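Local coordinates for salicylic acid-binding protein 2 (Nicotiana tabacum, PDB 1XKL), which hydrolyses methyl salicylate to salicylate and methanol, a step in the signalling that activates systemic acquired resistance in tobacco, at residues Gly12-Gly16 with Ser148-Gly152; Met66-Ala71 with Gln96-Ala100; Gln121-Arg125 with Pro214-Trp220. The contacts are given in a common frame with arbitrary orientation. Numbering follows the deposited sequence.

All three contacts lie in one alpha/beta-hydrolase chain. Contacts 1 and 3 both touch the bound STH and come within about 7 Å of each other at their nearest atoms; contact 2 sits across the chain's centre, about 27 and 30 Å from them between centres. Contact 1 is buried and rests on sulfur, aromatic and methyl groups between a loop after strand 6-10 and strand 147-150 with the residue after it. Contact 3 is partly buried, aromatic on its pocket side and cationic on its exposed side. Contact 2, also mostly buried, relies instead on a lysine meeting backbone carbonyls, where helix 55-67 ends and strand 98-104 begins; helix 117-124 of contact 3 follows that strand.

Contact 1 (Gly12-Gly16 with Ser148-Gly152). With STH (2-amino-4H-1,3-benzoxathiin-4-ol), chain E.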
loop_
_atom_site.group_PDB
_atom_site.type_symbol
_atom_site.label_atom_id
_atom_site.label_comp_id
_atom_site.label_asym_id
_atom_site.label_seq_id
_atom_site.Cartn_x
_atom_site.Cartn_y
_atom_site.Cartn_z
ATOM N N GLY A 12 8.609 30.560 -0.601
ATOM C CA GLY A 12 8.787 30.233 -1.999
ATOM C C GLY A 12 8.071 28.948 -2.369
ATOM O O GLY A 12 7.307 28.403 -1.574
ATOM N N ALA A 13 8.334 28.447 -3.571
ATOM C CA ALA A 13 7.694 27.235 -4.059
ATOM C C ALA A 13 8.075 25.974 -3.301
ATOM O O ALA A 13 9.235 25.773 -2.928
ATOM C CB ALA A 13 8.000 27.058 -5.538
ATOM N N CYS A 14 7.079 25.120 -3.093
ATOM C CA CYS A 14 7.271 23.858 -2.394
ATOM C C CYS A 14 7.518 24.042 -0.898
ATOM O O CYS A 14 7.722 23.060 -0.189
ATOM C CB CYS A 14 8.432 23.073 -3.013
ATOM S SG CYS A 14 8.234 22.625 -4.770
ATOM N N HIS A 15 7.508 25.287 -0.421
ATOM C CA HIS A 15 7.729 25.552 1.003
ATOM C C HIS A 15 6.481 26.100 1.687
ATOM O O HIS A 15 5.390 26.043 1.122
ATOM C CB HIS A 15 8.910 26.515 1.192
ATOM C CG HIS A 15 10.241 25.894 0.896
ATOM N ND1 HIS A 15 10.591 25.444 -0.360
ATOM C CD2 HIS A 15 11.286 25.594 1.707
ATOM C CE1 HIS A 15 11.789 24.890 -0.310
ATOM N NE2 HIS A 15 12.233 24.968 0.934
ATOM N N GLY A 16 6.636 26.609 2.907
ATOM C CA GLY A 16 5.496 27.148 3.642
ATOM C C GLY A 16 5.902 28.106 4.754
ATOM O O GLY A 16 7.081 28.403 4.919
ATOM N N SER A 148 3.164 20.944 -12.683
ATOM C CA SER A 148 3.483 21.036 -11.263
ATOM C C SER A 148 4.983 20.841 -11.082
ATOM O O SER A 148 5.624 20.150 -11.878
ATOM C CB SER A 148 2.711 19.977 -10.456
ATOM O OG SER A 148 3.092 18.659 -10.819
HETATM N N MSE A 149 5.539 21.468 -10.050
HETATM C CA MSE A 149 6.964 21.367 -9.755
HETATM C C MSE A 149 7.137 20.844 -8.331
HETATM O O MSE A 149 6.540 21.376 -7.398
HETATM C CB MSE A 149 7.624 22.745 -9.894
HETATM C CG MSE A 149 9.110 22.770 -9.585
HETATM SE SE MSE A 149 9.889 24.547 -9.832
HETATM C CE MSE A 149 8.875 25.482 -8.473
ATOM N N PHE A 150 7.941 19.800 -8.170
ATOM C CA PHE A 150 8.161 19.214 -6.850
ATOM C C PHE A 150 9.633 18.933 -6.620
ATOM O O PHE A 150 10.196 18.003 -7.201
ATOM C CB PHE A 150 7.343 17.923 -6.709
ATOM C CG PHE A 150 7.419 17.286 -5.341
ATOM C CD1 PHE A 150 7.395 18.064 -4.191
ATOM C CD2 PHE A 150 7.477 15.901 -5.210
ATOM C CE1 PHE A 150 7.427 17.474 -2.924
ATOM C CE2 PHE A 150 7.507 15.299 -3.946
ATOM C CZ PHE A 150 7.483 16.090 -2.806
ATOM N N PHE A 151 10.261 19.750 -5.779
ATOM C CA PHE A 151 11.680 19.585 -5.478
ATOM C C PHE A 151 11.970 18.190 -4.931
ATOM O O PHE A 151 11.196 17.648 -4.145
ATOM C CB PHE A 151 12.142 20.632 -4.453
ATOM C CG PHE A 151 11.990 22.054 -4.915
ATOM C CD1 PHE A 151 12.033 22.365 -6.274
ATOM C CD2 PHE A 151 11.842 23.086 -3.995
ATOM C CE1 PHE A 151 11.930 23.686 -6.706
ATOM C CE2 PHE A 151 11.738 24.410 -4.417
ATOM C CZ PHE A 151 11.782 24.711 -5.780
ATOM N N GLY A 152 13.085 17.615 -5.367
ATOM C CA GLY A 152 13.474 16.302 -4.898
ATOM C C GLY A 152 14.515 16.477 -3.808
ATOM O O GLY A 152 15.033 17.583 -3.629
HETATM C C8 STH E . 11.121 28.701 -6.802
HETATM O O8 STH E . 10.163 28.999 -7.720
HETATM C C1 STH E . 12.477 28.228 -7.204
HETATM C C2 STH E . 13.483 27.911 -6.160
HETATM C C3 STH E . 14.776 27.458 -6.548
HETATM C C4 STH E . 15.096 27.286 -7.931
HETATM C C5 STH E . 14.132 27.582 -8.943
HETATM C C6 STH E . 12.843 28.032 -8.588
HETATM C C7 STH E . 12.064 28.843 -4.410
HETATM O O2 STH E . 13.201 28.079 -4.779
HETATM N N7 STH E . 11.647 28.404 -3.162
HETATM S S7 STH E . 10.822 28.870 -5.440
#
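Cys-14 lays its sulfur over the ring of Phe-151, with SG 3.8 Å from the ring centroid and only 13° off the ring normal, a sulfur-aromatic contact. The same SG accepts a weak hydrogen bond from Phe-151 N, 3.7 Å away, and lies 3.4 Å from Met-149 O, so one small, polarisable side chain fits against both the ring and the backbone at the end of strand 147-150. A type II turn from Gly-12 to His-15 places Cys-14 at its third position, with positive phi. The turn also directs Ala-13 toward the strand: its CB is 3.4 Å from CE of Met-149, a selenomethionine here, while its O is 3.2 Å from CE2 of Phe-151. That carbonyl is fixed by His-15, whose ND1 donates to Ala-13 O at 2.9 Å; NE2 of the same imidazole bonds to the hydroxyl of Tyr-161.

Facing STH are Ala-13 N, 3.1 Å from S7, Phe-151 CZ, 3.6 Å from C2, and Met-149 CE, 3.8 Å from O8. At Gly-12, where a CB would collide with STH N7, the ligand lies close to the backbone. Ala-13 is a salicylate-binding residue, about 6 Å from the nucleophile Ser-81 between side chains. The chemistry implies a largely apolar pocket wall, suited to an aromatic ester, with the Ala-13 NH near the nucleophile, consistent with the oxyanion hole of alpha/beta hydrolases.

Contact 2 (Met66-Ala71 with Gln96-Ala100)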
loop_
_atom_site.group_PDB
_atom_site.type_symbol
_atom_site.label_atom_id
_atom_site.label_comp_id
_atom_site.label_asym_id
_atom_site.label_seq_id
_atom_site.Cartn_x
_atom_site.Cartn_y
_atom_site.Cartn_z
HETATM N N MSE A 66 -4.045 40.818 3.188
HETATM C CA MSE A 66 -3.933 42.229 2.843
HETATM C C MSE A 66 -5.274 42.934 2.951
HETATM O O MSE A 66 -5.335 44.108 3.323
HETATM C CB MSE A 66 -3.378 42.386 1.426
HETATM C CG MSE A 66 -1.962 41.857 1.249
HETATM SE SE MSE A 66 -0.661 42.792 2.361
HETATM C CE MSE A 66 -0.669 44.489 1.425
ATOM N N GLU A 67 -6.344 42.210 2.626
ATOM C CA GLU A 67 -7.701 42.752 2.681
ATOM C C GLU A 67 -8.144 43.077 4.100
ATOM O O GLU A 67 -8.997 43.938 4.302
ATOM C CB GLU A 67 -8.702 41.767 2.064
ATOM C CG GLU A 67 -9.144 42.136 0.664
ATOM C CD GLU A 67 -10.245 41.239 0.124
ATOM O OE1 GLU A 67 -10.086 39.996 0.164
ATOM O OE2 GLU A 67 -11.272 41.778 -0.356
ATOM N N SER A 68 -7.570 42.384 5.075
ATOM C CA SER A 68 -7.930 42.604 6.465
ATOM C C SER A 68 -7.099 43.686 7.135
ATOM O O SER A 68 -7.290 43.980 8.316
ATOM C CB SER A 68 -7.819 41.300 7.248
ATOM O OG SER A 68 -8.822 40.391 6.823
ATOM N N LEU A 69 -6.174 44.281 6.384
ATOM C CA LEU A 69 -5.346 45.352 6.925
ATOM C C LEU A 69 -6.184 46.614 6.998
ATOM O O LEU A 69 -6.957 46.924 6.088
ATOM C CB LEU A 69 -4.119 45.598 6.051
ATOM C CG LEU A 69 -3.103 44.463 6.019
ATOM C CD1 LEU A 69 -1.972 44.827 5.077
ATOM C CD2 LEU A 69 -2.575 44.206 7.422
ATOM N N SER A 70 -6.003 47.339 8.092
ATOM C CA SER A 70 -6.732 48.564 8.382
ATOM C C SER A 70 -6.473 49.747 7.463
ATOM O O SER A 70 -7.157 50.766 7.569
ATOM C CB SER A 70 -6.440 48.981 9.820
ATOM O OG SER A 70 -6.511 47.855 10.680
ATOM N N ALA A 71 -5.495 49.632 6.572
ATOM C CA ALA A 71 -5.170 50.730 5.665
ATOM C C ALA A 71 -4.383 51.790 6.438
ATOM O O ALA A 71 -3.549 52.493 5.868
ATOM C CB ALA A 71 -6.443 51.335 5.071
ATOM N N GLN A 96 -0.654 51.083 -1.474
ATOM C CA GLN A 96 -0.559 52.058 -0.398
ATOM C C GLN A 96 -0.496 51.484 1.016
ATOM O O GLN A 96 -0.395 52.229 1.991
ATOM C CB GLN A 96 -1.715 53.062 -0.498
ATOM C CG GLN A 96 -3.077 52.543 -0.054
ATOM C CD GLN A 96 -3.714 51.554 -1.026
ATOM O OE1 GLN A 96 -3.120 50.539 -1.382
ATOM N NE2 GLN A 96 -4.941 51.849 -1.450
ATOM N N LYS A 97 -0.549 50.163 1.136
ATOM C CA LYS A 97 -0.482 49.543 2.450
ATOM C C LYS A 97 0.847 48.831 2.651
ATOM O O LYS A 97 0.990 47.984 3.533
ATOM C CB LYS A 97 -1.663 48.584 2.634
ATOM C CG LYS A 97 -2.993 49.338 2.672
ATOM C CD LYS A 97 -4.143 48.535 3.249
ATOM C CE LYS A 97 -4.626 47.458 2.289
ATOM N NZ LYS A 97 -5.874 46.800 2.791
ATOM N N ILE A 98 1.833 49.208 1.846
ATOM C CA ILE A 98 3.144 48.581 1.919
ATOM C C ILE A 98 4.291 49.591 1.999
ATOM O O ILE A 98 4.488 50.379 1.082
ATOM C CB ILE A 98 3.348 47.686 0.689
ATOM C CG1 ILE A 98 2.160 46.720 0.573
ATOM C CG2 ILE A 98 4.664 46.943 0.790
ATOM C CD1 ILE A 98 2.055 46.027 -0.762
ATOM N N TYR A 99 5.052 49.560 3.091
ATOM C CA TYR A 99 6.178 50.475 3.249
ATOM C C TYR A 99 7.233 50.153 2.194
ATOM O O TYR A 99 7.828 51.043 1.586
ATOM C CB TYR A 99 6.806 50.339 4.642
ATOM C CG TYR A 99 5.943 50.841 5.778
ATOM C CD1 TYR A 99 5.476 49.971 6.766
ATOM C CD2 TYR A 99 5.608 52.193 5.880
ATOM C CE1 TYR A 99 4.696 50.440 7.831
ATOM C CE2 TYR A 99 4.834 52.671 6.936
ATOM C CZ TYR A 99 4.382 51.791 7.908
ATOM O OH TYR A 99 3.614 52.271 8.945
ATOM N N ALA A 100 7.454 48.865 1.979
ATOM C CA ALA A 100 8.435 48.424 1.015
ATOM C C ALA A 100 8.272 46.938 0.780
ATOM O O ALA A 100 7.727 46.219 1.623
ATOM C CB ALA A 100 9.837 48.717 1.527
#
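Lys-97 carries its ammonium group into the turn that follows helix 55-67. NZ donates to Met-66 O at 2.8 Å and, more weakly, to Leu-69 O at 3.5 Å. Met-66 O serves twice, since it also accepts from Leu-69 N at 3.2 Å; a carbonyl at a helix end has lost the amide partners that continued helix would provide, and here the turn and the lysine supply them. A long, flexible cation suits the task: the methylene chain crosses the gap, with CD 3.4 Å from Ala-71 CA, and only the charged tip needs polar company.

The two serines of 66-71 have other partners: Ser-70 OG bonds to Glu-73 OE2, and Ser-68 OG makes a weak bond to Glu-64 O. Alongside the polar part, Met-66, a selenomethionine in this crystal, brings CE to 3.7 Å from Ile-98 CG1.

Away from the active site, the contact lies at the end of the parallel sheet where strands 75-80 and 98-104 begin, joined by helix 83-93 in a beta-alpha-beta crossover. Backbone bonds tie Lys-97 and Tyr-99 to Val-75, Leu-69 packs on Val-75, and the crossover helix touches Met-66 through Ala-90 and Ile-98 through Met-91.

Contact 3 (Gln121-Arg125 with Pro214-Trp220); sequences QYNER and PEEFQRW. With STH (2-amino-4H-1,3-benzoxathiin-4-ol), chain E.
In the wall of the ligand pocket of this alpha/beta hydrolase, the end of helix 117-124 packs against the start of helix 215-225. Residues 121-124 are helical and Arg-125 leaves the helix (phi/psi -117/29); Pro-214 is the N-cap of helix 215-225. Arg-125 N bonds to Tyr-122 O at 3.2 Å, and Trp-220 N to Glu-216 O at 2.8 Å. The backbones approach most closely at Tyr-122 and Phe-217, CA atoms 6.9 Å apart.

Both aromatics are t at chi1. The edge of Tyr-122 meets the face of Phe-217 in a T-shaped stack, centroids 5.6 Å apart and planes at 78°, while Tyr-122 CA makes a CH-pi contact 3.9 Å from the Phe-217 centroid. Flat Phe-217 fills the space between, with CZ 3.6 Å from Tyr-122 CB.

Tyrosine suits the pocket boundary: its ring edge packs on Phe-217 and Pro-214 (Tyr-122 CE1 to Pro-214 CD, 4.3 Å), while OH bonds to Gly-212 O and lies 3.4 Å from STH C5. Toward solvent, Arg-125 (chi1 p) covers Trp-220 (chi1 t) in a cation-pi contact, CZ 3.9 Å from the centroid of the five-membered ring and 18° off its normal. Gln-121 CG rests 3.6 Å from Trp-220 CH2.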
loop_
_atom_site.group_PDB
_atom_site.type_symbol
_atom_site.label_atom_id
_atom_site.label_comp_id
_atom_site.label_asym_id
_atom_site.label_seq_id
_atom_site.Cartn_x
_atom_site.Cartn_y
_atom_site.Cartn_z
ATOM N N GLN A 121 13.303 34.052 -18.324
ATOM C CA GLN A 121 14.720 34.371 -18.352
ATOM C C GLN A 121 15.484 33.391 -17.471
ATOM O O GLN A 121 16.486 32.812 -17.901
ATOM C CB GLN A 121 14.940 35.813 -17.893
ATOM C CG GLN A 121 14.436 36.843 -18.901
ATOM C CD GLN A 121 15.169 36.744 -20.231
ATOM O OE1 GLN A 121 16.387 36.915 -20.294
ATOM N NE2 GLN A 121 14.431 36.460 -21.299
ATOM N N TYR A 122 15.008 33.190 -16.243
ATOM C CA TYR A 122 15.654 32.253 -15.320
ATOM C C TYR A 122 15.926 30.915 -16.013
ATOM O O TYR A 122 17.042 30.406 -15.987
ATOM C CB TYR A 122 14.762 32.010 -14.097
ATOM C CG TYR A 122 15.255 30.885 -13.217
ATOM C CD1 TYR A 122 16.347 31.063 -12.372
ATOM C CD2 TYR A 122 14.674 29.619 -13.283
ATOM C CE1 TYR A 122 16.854 30.010 -11.622
ATOM C CE2 TYR A 122 15.171 28.558 -12.540
ATOM C CZ TYR A 122 16.264 28.758 -11.712
ATOM O OH TYR A 122 16.784 27.701 -11.001
ATOM N N ASN A 123 14.890 30.351 -16.625
ATOM C CA ASN A 123 15.009 29.071 -17.307
ATOM C C ASN A 123 15.968 29.095 -18.484
ATOM O O ASN A 123 16.631 28.099 -18.764
ATOM C CB ASN A 123 13.638 28.601 -17.780
ATOM C CG ASN A 123 12.719 28.254 -16.631
ATOM O OD1 ASN A 123 13.034 27.392 -15.807
ATOM N ND2 ASN A 123 11.574 28.922 -16.567
ATOM N N GLU A 124 16.039 30.230 -19.173
ATOM C CA GLU A 124 16.923 30.358 -20.325
ATOM C C GLU A 124 18.384 30.382 -19.921
ATOM O O GLU A 124 19.257 30.086 -20.734
ATOM C CB GLU A 124 16.572 31.612 -21.122
ATOM C CG GLU A 124 15.392 31.405 -22.053
ATOM C CD GLU A 124 14.821 32.701 -22.572
ATOM O OE1 GLU A 124 15.593 33.529 -23.107
ATOM O OE2 GLU A 124 13.592 32.891 -22.453
ATOM N N ARG A 125 18.670 30.747 -18.676
ATOM C CA ARG A 125 20.060 30.737 -18.248
ATOM C C ARG A 125 20.268 29.737 -17.126
ATOM O O ARG A 125 21.159 29.903 -16.296
ATOM C CB ARG A 125 20.541 32.133 -17.829
ATOM C CG ARG A 125 19.630 32.888 -16.914
ATOM C CD ARG A 125 19.053 34.092 -17.633
ATOM N NE ARG A 125 20.082 34.986 -18.142
ATOM C CZ ARG A 125 19.827 36.135 -18.760
ATOM N NH1 ARG A 125 18.569 36.512 -18.936
ATOM N NH2 ARG A 125 20.827 36.905 -19.209
ATOM N N PRO A 214 21.004 31.277 -8.833
ATOM C CA PRO A 214 22.367 31.812 -8.744
ATOM C C PRO A 214 22.477 33.330 -8.649
ATOM O O PRO A 214 21.615 34.060 -9.135
ATOM C CB PRO A 214 23.058 31.222 -9.977
ATOM C CG PRO A 214 21.921 30.888 -10.909
ATOM C CD PRO A 214 20.860 30.382 -9.992
ATOM N N GLU A 215 23.540 33.787 -7.987
ATOM C CA GLU A 215 23.797 35.212 -7.782
ATOM C C GLU A 215 23.716 35.993 -9.075
ATOM O O GLU A 215 23.145 37.087 -9.124
ATOM C CB GLU A 215 25.185 35.427 -7.177
ATOM C CG GLU A 215 25.475 36.892 -6.892
ATOM C CD GLU A 215 26.849 37.128 -6.297
ATOM O OE1 GLU A 215 27.096 38.255 -5.821
ATOM O OE2 GLU A 215 27.681 36.198 -6.305
ATOM N N GLU A 216 24.303 35.425 -10.122
ATOM C CA GLU A 216 24.313 36.082 -11.419
ATOM C C GLU A 216 22.917 36.462 -11.886
ATOM O O GLU A 216 22.707 37.578 -12.368
ATOM C CB GLU A 216 25.008 35.202 -12.468
ATOM C CG GLU A 216 24.609 33.726 -12.455
ATOM C CD GLU A 216 25.544 32.863 -11.607
ATOM O OE1 GLU A 216 25.738 33.190 -10.409
ATOM O OE2 GLU A 216 26.082 31.857 -12.140
ATOM N N PHE A 217 21.954 35.554 -11.734
ATOM C CA PHE A 217 20.594 35.855 -12.166
ATOM C C PHE A 217 19.949 36.861 -11.222
ATOM O O PHE A 217 19.112 37.666 -11.632
ATOM C CB PHE A 217 19.734 34.592 -12.232
ATOM C CG PHE A 217 18.353 34.847 -12.758
ATOM C CD1 PHE A 217 18.140 35.067 -14.117
ATOM C CD2 PHE A 217 17.275 34.942 -11.888
ATOM C CE1 PHE A 217 16.872 35.383 -14.595
ATOM C CE2 PHE A 217 16.007 35.255 -12.357
ATOM C CZ PHE A 217 15.801 35.480 -13.713
ATOM N N GLN A 218 20.323 36.799 -9.950
ATOM C CA GLN A 218 19.791 37.733 -8.981
ATOM C C GLN A 218 20.268 39.137 -9.368
ATOM O O GLN A 218 19.476 40.080 -9.415
ATOM C CB GLN A 218 20.273 37.370 -7.572
ATOM C CG GLN A 218 19.678 36.081 -7.004
ATOM C CD GLN A 218 20.158 35.811 -5.591
ATOM O OE1 GLN A 218 20.179 36.710 -4.755
ATOM N NE2 GLN A 218 20.538 34.574 -5.317
ATOM N N ARG A 219 21.560 39.277 -9.659
ATOM C CA ARG A 219 22.100 40.581 -10.053
ATOM C C ARG A 219 21.533 40.983 -11.412
ATOM O O ARG A 219 21.397 42.169 -11.710
ATOM C CB ARG A 219 23.630 40.536 -10.114
ATOM C CG ARG A 219 24.268 39.791 -8.949
ATOM C CD ARG A 219 25.430 40.545 -8.320
ATOM N NE ARG A 219 24.981 41.575 -7.377
ATOM C CZ ARG A 219 25.283 41.585 -6.080
ATOM N NH1 ARG A 219 24.835 42.559 -5.302
ATOM N NH2 ARG A 219 26.030 40.616 -5.564
ATOM N N TRP A 220 21.196 39.989 -12.229
ATOM C CA TRP A 220 20.628 40.255 -13.540
ATOM C C TRP A 220 19.288 40.960 -13.383
ATOM O O TRP A 220 18.981 41.902 -14.114
ATOM C CB TRP A 220 20.423 38.957 -14.314
ATOM C CG TRP A 220 19.888 39.196 -15.682
ATOM C CD1 TRP A 220 20.611 39.462 -16.816
ATOM C CD2 TRP A 220 18.508 39.283 -16.059
ATOM N NE1 TRP A 220 19.765 39.713 -17.868
ATOM C CE2 TRP A 220 18.470 39.611 -17.433
ATOM C CE3 TRP A 220 17.302 39.121 -15.367
ATOM C CZ2 TRP A 220 17.270 39.779 -18.129
ATOM C CZ3 TRP A 220 16.106 39.288 -16.058
ATOM C CH2 TRP A 220 16.100 39.614 -17.427
HETATM C C8 STH E . 11.121 28.701 -6.802
HETATM O O8 STH E . 10.163 28.999 -7.720
HETATM C C1 STH E . 12.477 28.228 -7.204
HETATM C C2 STH E . 13.483 27.911 -6.160
HETATM C C3 STH E . 14.776 27.458 -6.548
HETATM C C4 STH E . 15.096 27.286 -7.931
HETATM C C5 STH E . 14.132 27.582 -8.943
HETATM C C6 STH E . 12.843 28.032 -8.588
HETATM C C7 STH E . 12.064 28.843 -4.410
HETATM O O2 STH E . 13.201 28.079 -4.779
HETATM N N7 STH E . 11.647 28.404 -3.162
HETATM S S7 STH E . 10.822 28.870 -5.440
#